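Long-range contacts in aminoglycoside phosphotransferase (Mycobacterium smegmatis, PDB 6EF6), which phosphorylates (S)-1-amino-2-propanol as the kinase of an aminoacetone utilization microcompartment, and belongs to a family of small-molecule kinases with a protein-kinase-like fold: residues 214-218 and 302-306; 35-39 and 103-107. All blocks are in the same frame, centred on the assembly; numbering follows the deposited sequence.

The two contacts lie on opposite sides of the chain's centre, about 45 Å apart between their centres and about 32 Å between nearest atoms. Interaction 2 comes first along the chain and is complete before interaction 1 begins. It joins two loops beside the five-stranded antiparallel sheet, one leading into strand 45-48 and the other into strand 112-114, the outermost strands of that sheet. Interaction 1 packs the end of helix 198-218 against the N-terminal part of helix 303-320 and the residue leading into it. This is consistent with the N-terminal sheet lobe and helical C-terminal lobe of such kinases; each contact lies within one lobe, and neither joins the two.

Interaction 1: 214-218 and 302-306; sequences KLEEY and MLPSF
Met302 carries most of this contact, reaching across to Lys214, Leu215 and Tyr218. Its CG sits over one face of the Tyr218 ring, 3.9 Å from the ring centroid and displaced toward the rim, a CH-pi contact. The sulfur follows at longer range, SD lying 4.8 Å from the centroid of the Tyr218 ring in a Met-aromatic contact. Bends at chi2 and chi3 (-66° and -73°) curl the flexible thioether back, bringing Met302 CE to 3.8 Å from Leu215 CD2. An unbranched chain suits this place because it can fold between an aromatic face and an aliphatic branch. The same Leu215 CD2 methyl also touches Phe306 CE1 at 3.7 Å, approaching that ring obliquely.

Phe306 and Tyr218 meet at an angle, with ring planes 62° apart; Tyr218 CE2 arrives at the edge of the Phe306 ring, 3.8 Å from Phe306 CZ. This apolar cluster is the seam between the last turn of helix 198-218 and the N-terminal part of helix 303-320 with the residue leading into it, within a protein-kinase-like fold.

At its margin, bends at chi3 and chi4 fold the Lys214 chain back, so that CE makes a van der Waals contact with Met302 SD at 3.8 Å. Ser305 OG lies 3.6 Å from the same Lys214 CE; the small serine lets the lysine lie close, while its hydroxyl is hydrogen-bonded to Tyr345 OH. Tyr218 OH is hydrogen-bonded to Asp299 OD2, so tyrosine offers a ring to the methionine and a polar end to the acid. Phe262 packs against both Tyr218 and Phe306, and Trp260 meets the Phe306 ring.

Interaction 2: 35-39 and 103-107; sequences LTHYD and VPARD
With chi1 at -62°, Tyr38 places CG beside its own backbone N and carries the ring alongside residues 103-105. Arg106 has a similar first torsion but bends at chi3 (52°), which brings its guanidinium round to Asp39. The tyrosine edge faces two carbonyls, with Val103 O 3.4 Å from Tyr38 CE1 and Pro104 O 3.7 Å from Tyr38 CD1. Ala105 CA comes closer than its methyl, 3.6 Å from Tyr38 CE1 and oblique to the ring. A small alanine suits this spot, letting the ring and the His37 carbonyl both come close.

Residues 35-38 form a type I beta turn at the end of helix 28-35, closed by a hydrogen bond from Tyr38 N to Leu35 O. It presents His37 O to the other loop, and Arg106 N donates to that oxygen at 2.7 Å, nearly in line with the carbonyl. A long arginine suits its place, Arg106 CG (3.2 Å) and CD covering His37 O while the guanidinium reaches Asp39. The loops meet beside the five-stranded sheet, where Val112 touches His37, Tyr38 and Ala105, and His128 meets the Tyr38 ring edge-to-face.

One water accepts from Tyr38 OH and donates to Val103 O, giving the phenol proton an acceptor; a second links Asp39 N to Pro104 O. On the exposed side, Arg106 NH1 makes a weak hydrogen bond of 3.1 Å to Asp39 OD1 within a salt bridge, the carboxylate and guanidinium planes 88° apart.

Interaction 1: 214-218 and 302-306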
# COMPACT_ATOMS: atom_id res chain seq x y z
N LYS A 214 4.18 21.76 7.02
CA LYS A 214 4.21 21.74 5.56
C LYS A 214 2.93 21.16 5.00
O LYS A 214 2.40 21.68 4.01
CB LYS A 214 5.43 20.99 5.05
CG LYS A 214 6.69 21.73 5.39
CD LYS A 214 7.90 21.22 4.70
CE LYS A 214 7.81 21.15 3.18
NZ LYS A 214 7.59 22.47 2.53
N LEU A 215 2.39 20.13 5.63
CA LEU A 215 1.11 19.57 5.21
C LEU A 215 -0.04 20.53 5.42
O LEU A 215 -0.95 20.60 4.58
CB LEU A 215 0.83 18.24 5.90
CG LEU A 215 1.73 17.06 5.51
CD1 LEU A 215 1.50 15.93 6.48
CD2 LEU A 215 1.44 16.59 4.08
N GLU A 216 -0.02 21.32 6.50
CA GLU A 216 -1.07 22.30 6.71
C GLU A 216 -1.03 23.36 5.64
O GLU A 216 -2.09 23.83 5.18
CB GLU A 216 -0.92 22.93 8.10
CG GLU A 216 -1.38 22.00 9.21
CD GLU A 216 -1.23 22.62 10.60
OE1 GLU A 216 -0.48 23.62 10.74
OE2 GLU A 216 -1.86 22.09 11.54
N GLU A 217 0.16 23.80 5.23
CA GLU A 217 0.28 24.81 4.19
C GLU A 217 -0.12 24.25 2.82
O GLU A 217 -0.81 24.93 2.04
CB GLU A 217 1.72 25.32 4.19
CG GLU A 217 2.15 26.33 3.10
CD GLU A 217 3.66 26.63 3.20
OE1 GLU A 217 4.49 25.69 3.15
OE2 GLU A 217 4.03 27.82 3.36
N TYR A 218 0.31 23.03 2.52
CA TYR A 218 -0.03 22.34 1.27
C TYR A 218 -1.53 22.15 1.14
O TYR A 218 -2.10 22.33 0.07
CB TYR A 218 0.72 21.02 1.27
CG TYR A 218 0.67 20.18 0.02
CD1 TYR A 218 1.18 20.64 -1.17
CD2 TYR A 218 0.17 18.88 0.07
CE1 TYR A 218 1.22 19.83 -2.28
CE2 TYR A 218 0.21 18.07 -1.06
CZ TYR A 218 0.74 18.56 -2.19
OH TYR A 218 0.75 17.67 -3.27
N MET A 302 7.04 18.58 -2.33
CA MET A 302 6.51 17.85 -1.20
C MET A 302 6.90 16.38 -1.21
O MET A 302 6.59 15.64 -0.29
CB MET A 302 4.98 17.99 -1.12
CG MET A 302 4.54 19.31 -0.59
SD MET A 302 4.97 19.65 1.13
CE MET A 302 3.83 18.58 1.94
N LEU A 303 7.55 15.90 -2.26
CA LEU A 303 7.91 14.47 -2.30
C LEU A 303 8.78 14.05 -1.12
O LEU A 303 8.46 13.01 -0.51
CB LEU A 303 8.51 14.07 -3.67
CG LEU A 303 7.55 14.26 -4.82
CD1 LEU A 303 8.24 13.91 -6.14
CD2 LEU A 303 6.30 13.46 -4.69
N PRO A 304 9.76 14.82 -0.70
CA PRO A 304 10.53 14.40 0.49
C PRO A 304 9.66 14.33 1.73
O PRO A 304 9.82 13.40 2.56
CB PRO A 304 11.64 15.45 0.57
CG PRO A 304 11.79 15.97 -0.85
CD PRO A 304 10.37 15.95 -1.40
N SER A 305 8.71 15.27 1.89
CA SER A 305 7.78 15.21 3.00
C SER A 305 7.00 13.90 2.99
O SER A 305 6.79 13.29 4.05
CB SER A 305 6.80 16.37 2.94
OG SER A 305 7.38 17.61 3.31
N PHE A 306 6.53 13.45 1.83
CA PHE A 306 5.77 12.22 1.77
C PHE A 306 6.61 10.99 2.02
O PHE A 306 6.11 10.00 2.55
CB PHE A 306 4.97 12.13 0.45
CG PHE A 306 3.81 13.10 0.43
CD1 PHE A 306 2.87 13.07 1.46
CD2 PHE A 306 3.71 14.12 -0.49
CE1 PHE A 306 1.81 13.97 1.53
CE2 PHE A 306 2.61 15.07 -0.44
CZ PHE A 306 1.71 14.99 0.61

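Interaction 2: 35-39 and 103-107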
# COMPACT_ATOMS: atom_id res chain seq x y z
N LEU A 35 -13.29 -22.18 0.39
CA LEU A 35 -13.37 -22.89 -0.88
C LEU A 35 -14.74 -23.46 -1.13
O LEU A 35 -15.16 -23.58 -2.28
CB LEU A 35 -12.31 -23.98 -0.95
CG LEU A 35 -10.86 -23.47 -1.06
CD1 LEU A 35 -9.91 -24.65 -1.10
CD2 LEU A 35 -10.66 -22.58 -2.27
N THR A 36 -15.47 -23.85 -0.09
CA THR A 36 -16.76 -24.46 -0.36
C THR A 36 -17.73 -23.47 -0.99
O THR A 36 -18.76 -23.90 -1.53
CB THR A 36 -17.38 -25.07 0.90
OG1 THR A 36 -17.73 -24.02 1.81
CG2 THR A 36 -16.40 -25.98 1.58
N HIS A 37 -17.44 -22.17 -0.92
CA HIS A 37 -18.33 -21.15 -1.47
C HIS A 37 -18.04 -20.82 -2.93
O HIS A 37 -18.74 -20.00 -3.51
CB HIS A 37 -18.28 -19.89 -0.61
CG HIS A 37 -18.86 -20.10 0.74
ND1 HIS A 37 -18.12 -20.65 1.78
CD2 HIS A 37 -20.11 -19.92 1.22
CE1 HIS A 37 -18.90 -20.77 2.84
NE2 HIS A 37 -20.11 -20.34 2.53
N TYR A 38 -17.08 -21.48 -3.53
CA TYR A 38 -16.66 -21.22 -4.90
C TYR A 38 -16.70 -22.52 -5.68
O TYR A 38 -16.72 -23.62 -5.12
CB TYR A 38 -15.25 -20.61 -4.91
CG TYR A 38 -15.19 -19.27 -4.19
CD1 TYR A 38 -15.54 -18.08 -4.85
CD2 TYR A 38 -14.76 -19.18 -2.88
CE1 TYR A 38 -15.47 -16.85 -4.22
CE2 TYR A 38 -14.68 -17.94 -2.24
CZ TYR A 38 -15.02 -16.78 -2.92
OH TYR A 38 -14.93 -15.56 -2.30
N ASP A 39 -16.73 -22.37 -7.01
CA ASP A 39 -16.83 -23.52 -7.88
C ASP A 39 -15.54 -24.32 -7.96
O ASP A 39 -15.58 -25.49 -8.35
CB ASP A 39 -17.31 -23.09 -9.26
CG ASP A 39 -18.79 -22.81 -9.28
OD1 ASP A 39 -19.54 -23.54 -8.59
OD2 ASP A 39 -19.21 -21.85 -9.95
N VAL A 103 -13.64 -12.93 -8.43
CA VAL A 103 -14.40 -14.15 -8.74
C VAL A 103 -15.57 -14.20 -7.76
O VAL A 103 -15.35 -14.40 -6.56
CB VAL A 103 -13.53 -15.40 -8.60
CG1 VAL A 103 -14.36 -16.70 -8.75
CG2 VAL A 103 -12.43 -15.36 -9.60
N PRO A 104 -16.81 -14.04 -8.21
CA PRO A 104 -17.92 -14.14 -7.27
C PRO A 104 -18.11 -15.55 -6.74
O PRO A 104 -17.78 -16.54 -7.41
CB PRO A 104 -19.14 -13.71 -8.10
CG PRO A 104 -18.57 -12.88 -9.20
CD PRO A 104 -17.26 -13.53 -9.52
N ALA A 105 -18.63 -15.62 -5.53
CA ALA A 105 -18.96 -16.88 -4.89
C ALA A 105 -20.16 -17.52 -5.59
O ALA A 105 -20.75 -16.94 -6.52
CB ALA A 105 -19.27 -16.67 -3.41
N ARG A 106 -20.55 -18.70 -5.10
CA ARG A 106 -21.59 -19.46 -5.79
C ARG A 106 -22.96 -18.81 -5.70
O ARG A 106 -23.86 -19.19 -6.45
CB ARG A 106 -21.69 -20.88 -5.22
CG ARG A 106 -20.51 -21.73 -5.55
CD ARG A 106 -20.40 -22.92 -4.58
NE ARG A 106 -21.64 -23.70 -4.45
CZ ARG A 106 -22.06 -24.58 -5.35
NH1 ARG A 106 -21.39 -24.75 -6.48
NH2 ARG A 106 -23.18 -25.27 -5.16
N ASP A 107 -23.14 -17.86 -4.78
CA ASP A 107 -24.37 -17.11 -4.64
C ASP A 107 -24.25 -15.71 -5.21
O ASP A 107 -25.17 -14.90 -5.06
CB ASP A 107 -24.79 -17.01 -3.18
CG ASP A 107 -23.76 -16.28 -2.31
OD1 ASP A 107 -22.69 -15.95 -2.82
OD2 ASP A 107 -24.06 -16.06 -1.11
O HOH W 1 -14.93 -13.37 -3.89
O HOH W 2 -17.65 -19.27 -7.56